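Local coordinates for endo-polygalacturonase (Pectobacterium carotovorum subsp. carotovorum, PDB 1BHE), which hydrolyses the alpha-1,4-galacturonosyl linkages of polygalacturonic acid and takes part in the maceration and soft-rotting of plant tissue, at residues L164-H176 with A187-T201. Residues are numbered along the deposited sequence; the frame is centred on the assembly and turned at random.
Sequences LYNVSLINSPNFH and AWKTTIKTPSTARNT
H176 packs its imidazole against I192, T194 and T201. The ring is held between two aliphatic groups. I192 CG2 lies over the centre of one face, 3.6 Å from the ring centroid, as a CH-pi contact. S172 CB covers the opposite face. At the ring edge H176 NE2 and T194 OG1 share a hydrogen bond of 2.8 Å. T194 OG1 also accepts the backbone N-H of S172, so one hydroxyl links the imidazole to the loop that leads to it. On the other nitrogen, H176 ND1 makes a weak bond to T201 O, 3.3 Å long and bent to 123°, and also bonds D202 O.

Before these loops the two chains run as parallel strands of neighbouring coils. This is the right-handed parallel beta-helix of family 28 glycosyl hydrolases. Strand 167-170 pairs with 190-193 in register, with T191 N to V167 O at 2.8 Å. L169 and I192 meet on the buried side of this pair. Both chains turn a corner, at N166 and K189. Before it, the edge of the Y165 ring approaches the five-membered ring of W188, planes 62° apart.

N200 lies against F175 and N174. Its backbone O sits at the edge of the F175 ring, 3.4 Å from F175 CD1. Water 2 joins N200 ND2 to P173 O. T201 puts CG2 3.4 Å from S172 O. Its OG1 sits between the backbone N and the carbonyl carbon (chi1 48°), donates to A198 O and hydrogen-bonds D223 N. D223 is the predicted proton donor, and its carboxylate takes a hydrogen bond from N200 N and a salt bridge from R199.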
ATOM      1  N   LEU A 164       0.878  -9.688  -8.061  1.00  4.86           N
ATOM      2  CA  LEU A 164       0.228 -10.002  -6.796  1.00  5.28           C
ATOM      3  C   LEU A 164      -1.214 -10.395  -7.166  1.00  5.87           C
ATOM      4  O   LEU A 164      -1.954  -9.502  -7.588  1.00  5.42           O
ATOM      5  CB  LEU A 164       0.163  -8.783  -5.895  1.00  6.13           C
ATOM      6  CG  LEU A 164       0.421  -8.832  -4.404  1.00  7.81           C
ATOM      7  CD1 LEU A 164      -0.389  -7.767  -3.663  1.00  7.02           C
ATOM      8  CD2 LEU A 164       0.243 -10.195  -3.762  1.00  7.33           C
ATOM      9  N   TYR A 165      -1.569 -11.673  -7.067  1.00  5.78           N
ATOM     10  CA  TYR A 165      -2.879 -12.079  -7.566  1.00  6.27           C
ATOM     11  C   TYR A 165      -3.707 -13.008  -6.698  1.00  6.73           C
ATOM     12  O   TYR A 165      -3.182 -13.998  -6.192  1.00  5.83           O
ATOM     13  CB  TYR A 165      -2.607 -12.835  -8.887  1.00  6.33           C
ATOM     14  CG  TYR A 165      -3.834 -13.408  -9.564  1.00  7.30           C
ATOM     15  CD1 TYR A 165      -4.858 -12.602 -10.027  1.00  7.07           C
ATOM     16  CD2 TYR A 165      -3.940 -14.786  -9.746  1.00  7.25           C
ATOM     17  CE1 TYR A 165      -5.970 -13.146 -10.656  1.00  7.77           C
ATOM     18  CE2 TYR A 165      -5.040 -15.337 -10.381  1.00  8.24           C
ATOM     19  CZ  TYR A 165      -6.052 -14.511 -10.825  1.00  8.44           C
ATOM     20  OH  TYR A 165      -7.154 -15.065 -11.453  1.00  8.82           O
ATOM     21  N   ASN A 166      -5.014 -12.730  -6.649  1.00  7.17           N
ATOM     22  CA  ASN A 166      -5.959 -13.652  -6.010  1.00  8.18           C
ATOM     23  C   ASN A 166      -5.467 -14.092  -4.648  1.00  7.30           C
ATOM     24  O   ASN A 166      -5.342 -15.287  -4.414  1.00  8.15           O
ATOM     25  CB  ASN A 166      -6.096 -14.833  -6.981  1.00  8.85           C
ATOM     26  CG  ASN A 166      -7.174 -15.842  -6.650  1.00 10.62           C
ATOM     27  OD1 ASN A 166      -8.177 -15.505  -6.024  1.00 11.55           O
ATOM     28  ND2 ASN A 166      -6.954 -17.093  -7.055  1.00 10.47           N
ATOM     29  N   VAL A 167      -5.181 -13.171  -3.738  1.00  7.86           N
ATOM     30  CA  VAL A 167      -4.635 -13.516  -2.427  1.00  7.07           C
ATOM     31  C   VAL A 167      -5.100 -12.578  -1.333  1.00  6.98           C
ATOM     32  O   VAL A 167      -5.453 -11.426  -1.601  1.00  7.10           O
ATOM     33  CB  VAL A 167      -3.090 -13.491  -2.587  1.00  7.46           C
ATOM     34  CG1 VAL A 167      -2.611 -12.084  -2.947  1.00  6.54           C
ATOM     35  CG2 VAL A 167      -2.373 -13.999  -1.353  1.00  6.79           C
ATOM     36  N   SER A 168      -5.120 -13.038  -0.081  1.00  7.14           N
ATOM     37  CA  SER A 168      -5.535 -12.201   1.036  1.00  7.05           C
ATOM     38  C   SER A 168      -4.325 -11.858   1.914  1.00  7.03           C
ATOM     39  O   SER A 168      -3.494 -12.706   2.210  1.00  6.56           O
ATOM     40  CB  SER A 168      -6.608 -12.841   1.922  1.00  7.51           C
ATOM     41  OG  SER A 168      -7.800 -13.094   1.187  1.00  7.51           O
ATOM     42  N   LEU A 169      -4.229 -10.597   2.297  1.00  6.67           N
ATOM     43  CA  LEU A 169      -3.163 -10.089   3.158  1.00  6.67           C
ATOM     44  C   LEU A 169      -3.819  -9.475   4.388  1.00  6.35           C
ATOM     45  O   LEU A 169      -4.613  -8.542   4.243  1.00  6.86           O
ATOM     46  CB  LEU A 169      -2.326  -9.016   2.456  1.00  6.65           C
ATOM     47  CG  LEU A 169      -1.857  -9.314   1.031  1.00  6.83           C
ATOM     48  CD1 LEU A 169      -1.073  -8.138   0.467  1.00  7.60           C
ATOM     49  CD2 LEU A 169      -1.024 -10.588   0.980  1.00  6.71           C
ATOM     50  N   ILE A 170      -3.587 -10.046   5.566  1.00  6.51           N
ATOM     51  CA  ILE A 170      -4.219  -9.595   6.782  1.00  6.22           C
ATOM     52  C   ILE A 170      -3.253  -9.260   7.914  1.00  6.70           C
ATOM     53  O   ILE A 170      -2.155  -9.785   8.046  1.00  6.42           O
ATOM     54  CB  ILE A 170      -5.236 -10.619   7.348  1.00  6.89           C
ATOM     55  CG1 ILE A 170      -4.532 -11.882   7.849  1.00  6.95           C
ATOM     56  CG2 ILE A 170      -6.310 -10.969   6.324  1.00  7.40           C
ATOM     57  CD1 ILE A 170      -5.483 -12.882   8.490  1.00  7.88           C
ATOM     58  N   ASN A 171      -3.730  -8.371   8.780  1.00  7.00           N
ATOM     59  CA  ASN A 171      -3.043  -7.970   9.997  1.00  8.40           C
ATOM     60  C   ASN A 171      -1.569  -7.641   9.811  1.00  7.63           C
ATOM     61  O   ASN A 171      -0.705  -8.138  10.538  1.00  7.04           O
ATOM     62  CB  ASN A 171      -3.216  -9.089  11.043  1.00  9.36           C
ATOM     63  CG  ASN A 171      -4.679  -9.455  11.252  1.00 11.18           C
ATOM     64  OD1 ASN A 171      -5.532  -8.569  11.281  1.00 11.26           O
ATOM     65  ND2 ASN A 171      -4.957 -10.748  11.387  1.00 11.47           N
ATOM     66  N   SER A 172      -1.261  -6.739   8.879  1.00  7.22           N
ATOM     67  CA  SER A 172       0.134  -6.364   8.641  1.00  6.62           C
ATOM     68  C   SER A 172       0.660  -5.480   9.757  1.00  6.44           C
ATOM     69  O   SER A 172       0.028  -4.506  10.171  1.00  7.55           O
ATOM     70  CB  SER A 172       0.240  -5.643   7.288  1.00  5.62           C
ATOM     71  OG  SER A 172       1.585  -5.311   7.023  1.00  5.20           O
ATOM     72  N   PRO A 173       1.852  -5.787  10.259  1.00  6.41           N
ATOM     73  CA  PRO A 173       2.496  -5.002  11.301  1.00  7.51           C
ATOM     74  C   PRO A 173       2.799  -3.584  10.826  1.00  8.39           C
ATOM     75  O   PRO A 173       2.692  -2.632  11.594  1.00  9.87           O
ATOM     76  CB  PRO A 173       3.768  -5.765  11.643  1.00  6.96           C
ATOM     77  CG  PRO A 173       3.546  -7.142  11.100  1.00  5.90           C
ATOM     78  CD  PRO A 173       2.710  -6.924   9.856  1.00  6.38           C
ATOM     79  N   ASN A 174       3.171  -3.434   9.564  1.00  7.85           N
ATOM     80  CA  ASN A 174       3.488  -2.140   8.958  1.00  7.19           C
ATOM     81  C   ASN A 174       2.770  -2.070   7.610  1.00  6.83           C
ATOM     82  O   ASN A 174       1.670  -2.634   7.515  1.00  6.50           O
ATOM     83  CB  ASN A 174       4.994  -2.015   8.847  1.00  8.35           C
ATOM     84  CG  ASN A 174       5.609  -0.667   8.594  1.00  9.39           C
ATOM     85  OD1 ASN A 174       5.367  -0.025   7.574  1.00  9.17           O
ATOM     86  ND2 ASN A 174       6.468  -0.218   9.515  1.00  9.54           N
ATOM     87  N   PHE A 175       3.306  -1.376   6.615  1.00  5.45           N
ATOM     88  CA  PHE A 175       2.632  -1.334   5.311  1.00  5.68           C
ATOM     89  C   PHE A 175       2.467  -2.753   4.771  1.00  5.69           C
ATOM     90  O   PHE A 175       3.332  -3.591   5.011  1.00  5.91           O
ATOM     91  CB  PHE A 175       3.424  -0.462   4.339  1.00  6.08           C
ATOM     92  CG  PHE A 175       3.571   0.988   4.718  1.00  7.13           C
ATOM     93  CD1 PHE A 175       2.993   1.528   5.853  1.00  6.88           C
ATOM     94  CD2 PHE A 175       4.306   1.828   3.888  1.00  7.03           C
ATOM     95  CE1 PHE A 175       3.151   2.864   6.170  1.00  7.79           C
ATOM     96  CE2 PHE A 175       4.459   3.167   4.196  1.00  8.16           C
ATOM     97  CZ  PHE A 175       3.884   3.690   5.338  1.00  7.73           C
ATOM     98  N   HIS A 176       1.380  -3.016   4.048  1.00  5.65           N
ATOM     99  CA  HIS A 176       1.140  -4.347   3.506  1.00  5.61           C
ATOM    100  C   HIS A 176       2.011  -4.639   2.289  1.00  4.84           C
ATOM    101  O   HIS A 176       2.680  -5.672   2.225  1.00  4.41           O
ATOM    102  CB  HIS A 176      -0.332  -4.534   3.111  1.00  5.62           C
ATOM    103  CG  HIS A 176      -1.293  -4.551   4.261  1.00  5.57           C
ATOM    104  ND1 HIS A 176      -1.612  -3.427   4.985  1.00  5.90           N
ATOM    105  CD2 HIS A 176      -2.013  -5.569   4.795  1.00  6.19           C
ATOM    106  CE1 HIS A 176      -2.490  -3.746   5.929  1.00  6.84           C
ATOM    107  NE2 HIS A 176      -2.752  -5.038   5.842  1.00  6.49           N
ATOM    108  N   ALA A 187      -1.478  -5.692  -9.160  1.00  5.11           N
ATOM    109  CA  ALA A 187      -2.183  -6.300  -8.034  1.00  5.20           C
ATOM    110  C   ALA A 187      -3.626  -6.501  -8.538  1.00  5.95           C
ATOM    111  O   ALA A 187      -4.242  -5.537  -8.990  1.00  5.60           O
ATOM    112  CB  ALA A 187      -2.150  -5.456  -6.784  1.00  5.45           C
ATOM    113  N   TRP A 188      -4.085  -7.738  -8.579  1.00  6.49           N
ATOM    114  CA  TRP A 188      -5.405  -8.049  -9.149  1.00  7.10           C
ATOM    115  C   TRP A 188      -6.103  -9.063  -8.258  1.00  6.69           C
ATOM    116  O   TRP A 188      -5.488 -10.045  -7.848  1.00  6.17           O
ATOM    117  CB  TRP A 188      -5.189  -8.598 -10.550  1.00  7.18           C
ATOM    118  CG  TRP A 188      -6.390  -8.803 -11.414  1.00  8.31           C
ATOM    119  CD1 TRP A 188      -7.511  -9.529 -11.137  1.00  8.25           C
ATOM    120  CD2 TRP A 188      -6.569  -8.277 -12.739  1.00  8.91           C
ATOM    121  NE1 TRP A 188      -8.382  -9.484 -12.202  1.00  8.80           N
ATOM    122  CE2 TRP A 188      -7.823  -8.720 -13.199  1.00  9.27           C
ATOM    123  CE3 TRP A 188      -5.781  -7.482 -13.579  1.00  9.41           C
ATOM    124  CZ2 TRP A 188      -8.313  -8.383 -14.458  1.00  9.46           C
ATOM    125  CZ3 TRP A 188      -6.269  -7.147 -14.827  1.00  9.81           C
ATOM    126  CH2 TRP A 188      -7.524  -7.605 -15.259  1.00  9.95           C
ATOM    127  N   LYS A 189      -7.339  -8.788  -7.853  1.00  6.84           N
ATOM    128  CA  LYS A 189      -8.036  -9.669  -6.916  1.00  7.62           C
ATOM    129  C   LYS A 189      -7.247  -9.819  -5.621  1.00  7.24           C
ATOM    130  O   LYS A 189      -7.168 -10.888  -5.029  1.00  7.27           O
ATOM    131  CB  LYS A 189      -8.368 -11.021  -7.553  1.00  8.51           C
ATOM    132  CG  LYS A 189      -9.668 -10.950  -8.360  1.00  9.83           C
ATOM    133  CD  LYS A 189      -9.855 -12.169  -9.251  1.00 11.02           C
ATOM    134  CE  LYS A 189     -11.184 -12.097 -10.008  1.00 12.09           C
ATOM    135  NZ  LYS A 189     -11.259 -13.176 -11.046  1.00 12.39           N
ATOM    136  N   THR A 190      -6.674  -8.713  -5.144  1.00  7.69           N
ATOM    137  CA  THR A 190      -5.914  -8.706  -3.902  1.00  7.58           C
ATOM    138  C   THR A 190      -6.861  -8.243  -2.797  1.00  7.48           C
ATOM    139  O   THR A 190      -7.521  -7.216  -2.965  1.00  8.09           O
ATOM    140  CB  THR A 190      -4.694  -7.773  -3.966  1.00  7.33           C
ATOM    141  OG1 THR A 190      -3.712  -8.325  -4.854  1.00  8.00           O
ATOM    142  CG2 THR A 190      -4.047  -7.605  -2.599  1.00  7.37           C
ATOM    143  N   THR A 191      -6.949  -9.017  -1.723  1.00  6.63           N
ATOM    144  CA  THR A 191      -7.779  -8.607  -0.590  1.00  7.19           C
ATOM    145  C   THR A 191      -6.866  -8.197   0.558  1.00  7.07           C
ATOM    146  O   THR A 191      -5.967  -8.960   0.900  1.00  6.79           O
ATOM    147  CB  THR A 191      -8.732  -9.733  -0.139  1.00  7.03           C
ATOM    148  OG1 THR A 191      -9.662  -9.956  -1.210  1.00  7.56           O
ATOM    149  CG2 THR A 191      -9.506  -9.342   1.111  1.00  7.75           C
ATOM    150  N   ILE A 192      -7.069  -7.008   1.107  1.00  7.30           N
ATOM    151  CA  ILE A 192      -6.296  -6.530   2.248  1.00  7.25           C
ATOM    152  C   ILE A 192      -7.283  -6.240   3.386  1.00  8.30           C
ATOM    153  O   ILE A 192      -8.248  -5.496   3.178  1.00  8.62           O
ATOM    154  CB  ILE A 192      -5.463  -5.274   1.941  1.00  7.01           C
ATOM    155  CG1 ILE A 192      -4.195  -5.665   1.173  1.00  6.72           C
ATOM    156  CG2 ILE A 192      -5.059  -4.506   3.199  1.00  6.40           C
ATOM    157  CD1 ILE A 192      -3.582  -4.518   0.393  1.00  7.27           C
ATOM    158  N   LYS A 193      -7.038  -6.823   4.558  1.00  8.53           N
ATOM    159  CA  LYS A 193      -7.925  -6.600   5.694  1.00  8.66           C
ATOM    160  C   LYS A 193      -7.141  -6.517   7.001  1.00  8.43           C
ATOM    161  O   LYS A 193      -6.564  -7.482   7.497  1.00  7.38           O
ATOM    162  CB  LYS A 193      -9.011  -7.667   5.788  1.00  9.73           C
ATOM    163  CG  LYS A 193     -10.056  -7.438   6.863  1.00 11.32           C
ATOM    164  CD  LYS A 193     -10.792  -6.110   6.733  1.00 12.99           C
ATOM    165  CE  LYS A 193     -11.802  -5.968   7.870  1.00 14.35           C
ATOM    166  NZ  LYS A 193     -12.715  -4.810   7.673  1.00 15.32           N
ATOM    167  N   THR A 194      -7.142  -5.320   7.552  1.00  7.95           N
ATOM    168  CA  THR A 194      -6.469  -4.967   8.798  1.00  8.73           C
ATOM    169  C   THR A 194      -7.361  -3.969   9.522  1.00  9.04           C
ATOM    170  O   THR A 194      -8.027  -3.153   8.886  1.00  9.54           O
ATOM    171  CB  THR A 194      -5.076  -4.392   8.488  1.00  8.53           C
ATOM    172  OG1 THR A 194      -4.191  -5.495   8.196  1.00  8.43           O
ATOM    173  CG2 THR A 194      -4.466  -3.600   9.624  1.00  7.57           C
ATOM    174  N   PRO A 195      -7.463  -4.075  10.838  1.00 10.53           N
ATOM    175  CA  PRO A 195      -8.329  -3.212  11.622  1.00 10.40           C
ATOM    176  C   PRO A 195      -8.111  -1.738  11.361  1.00 11.19           C
ATOM    177  O   PRO A 195      -6.995  -1.223  11.259  1.00 11.23           O
ATOM    178  CB  PRO A 195      -8.022  -3.590  13.065  1.00 11.04           C
ATOM    179  CG  PRO A 195      -7.487  -4.980  12.998  1.00 10.79           C
ATOM    180  CD  PRO A 195      -6.753  -5.071  11.681  1.00 10.25           C
ATOM    181  N   SER A 196      -9.202  -0.964  11.382  1.00 11.49           N
ATOM    182  CA  SER A 196      -9.183   0.468  11.145  1.00 12.10           C
ATOM    183  C   SER A 196      -8.418   1.278  12.180  1.00 12.27           C
ATOM    184  O   SER A 196      -8.005   2.412  11.921  1.00 11.48           O
ATOM    185  CB  SER A 196     -10.638   0.974  11.094  1.00 12.99           C
ATOM    186  OG  SER A 196     -11.186   0.934  12.403  1.00 13.54           O
ATOM    187  N   THR A 197      -8.184   0.725  13.363  1.00 11.99           N
ATOM    188  CA  THR A 197      -7.462   1.387  14.433  1.00 12.45           C
ATOM    189  C   THR A 197      -5.963   1.130  14.407  1.00 12.28           C
ATOM    190  O   THR A 197      -5.232   1.738  15.194  1.00 11.74           O
ATOM    191  CB  THR A 197      -8.019   0.902  15.796  1.00 12.91           C
ATOM    192  OG1 THR A 197      -8.047  -0.532  15.746  1.00 13.26           O
ATOM    193  CG2 THR A 197      -9.428   1.429  16.005  1.00 13.49           C
ATOM    194  N   ALA A 198      -5.494   0.223  13.548  1.00 12.03           N
ATOM    195  CA  ALA A 198      -4.068  -0.076  13.478  1.00 11.75           C
ATOM    196  C   ALA A 198      -3.326   0.967  12.646  1.00 11.42           C
ATOM    197  O   ALA A 198      -3.539   1.074  11.442  1.00  9.86           O
ATOM    198  CB  ALA A 198      -3.837  -1.469  12.905  1.00 11.97           C
ATOM    199  N   ARG A 199      -2.471   1.748  13.300  1.00 11.67           N
ATOM    200  CA  ARG A 199      -1.741   2.809  12.624  1.00 12.39           C
ATOM    201  C   ARG A 199      -0.574   2.248  11.815  1.00 11.97           C
ATOM    202  O   ARG A 199      -0.050   1.168  12.100  1.00 11.72           O
ATOM    203  CB  ARG A 199      -1.221   3.841  13.635  1.00 13.05           C
ATOM    204  CG  ARG A 199      -2.323   4.620  14.342  1.00 13.81           C
ATOM    205  CD  ARG A 199      -2.920   5.711  13.462  1.00 14.29           C
ATOM    206  NE  ARG A 199      -3.811   5.221  12.422  1.00 13.96           N
ATOM    207  CZ  ARG A 199      -5.071   4.844  12.572  1.00 14.16           C
ATOM    208  NH1 ARG A 199      -5.661   4.909  13.763  1.00 14.16           N
ATOM    209  NH2 ARG A 199      -5.782   4.396  11.548  1.00 13.66           N
ATOM    210  N   ASN A 200      -0.177   2.994  10.790  1.00 11.00           N
ATOM    211  CA  ASN A 200       0.986   2.656   9.974  1.00 11.23           C
ATOM    212  C   ASN A 200       0.776   1.418   9.112  1.00 10.29           C
ATOM    213  O   ASN A 200       1.704   0.630   8.922  1.00  9.16           O
ATOM    214  CB  ASN A 200       2.160   2.435  10.939  1.00 12.89           C
ATOM    215  CG  ASN A 200       3.513   2.761  10.367  1.00 14.20           C
ATOM    216  OD1 ASN A 200       3.680   3.770   9.689  1.00 15.32           O
ATOM    217  ND2 ASN A 200       4.488   1.908  10.673  1.00 15.06           N
ATOM    218  N   THR A 201      -0.437   1.227   8.610  1.00  8.37           N
ATOM    219  CA  THR A 201      -0.779   0.023   7.858  1.00  7.63           C
ATOM    220  C   THR A 201      -1.252   0.293   6.440  1.00  6.91           C
ATOM    221  O   THR A 201      -2.236  -0.300   5.982  1.00  6.35           O
ATOM    222  CB  THR A 201      -1.892  -0.723   8.635  1.00  7.53           C
ATOM    223  OG1 THR A 201      -2.899   0.240   8.975  1.00  7.21           O
ATOM    224  CG2 THR A 201      -1.339  -1.361   9.898  1.00  7.04           C
TER
HETATM  225  O   HOH W   1      -7.723  -8.557   9.680  1.00 15.10           O
HETATM  226  O   HOH W   2       3.791  -0.220  12.494  1.00 17.42           O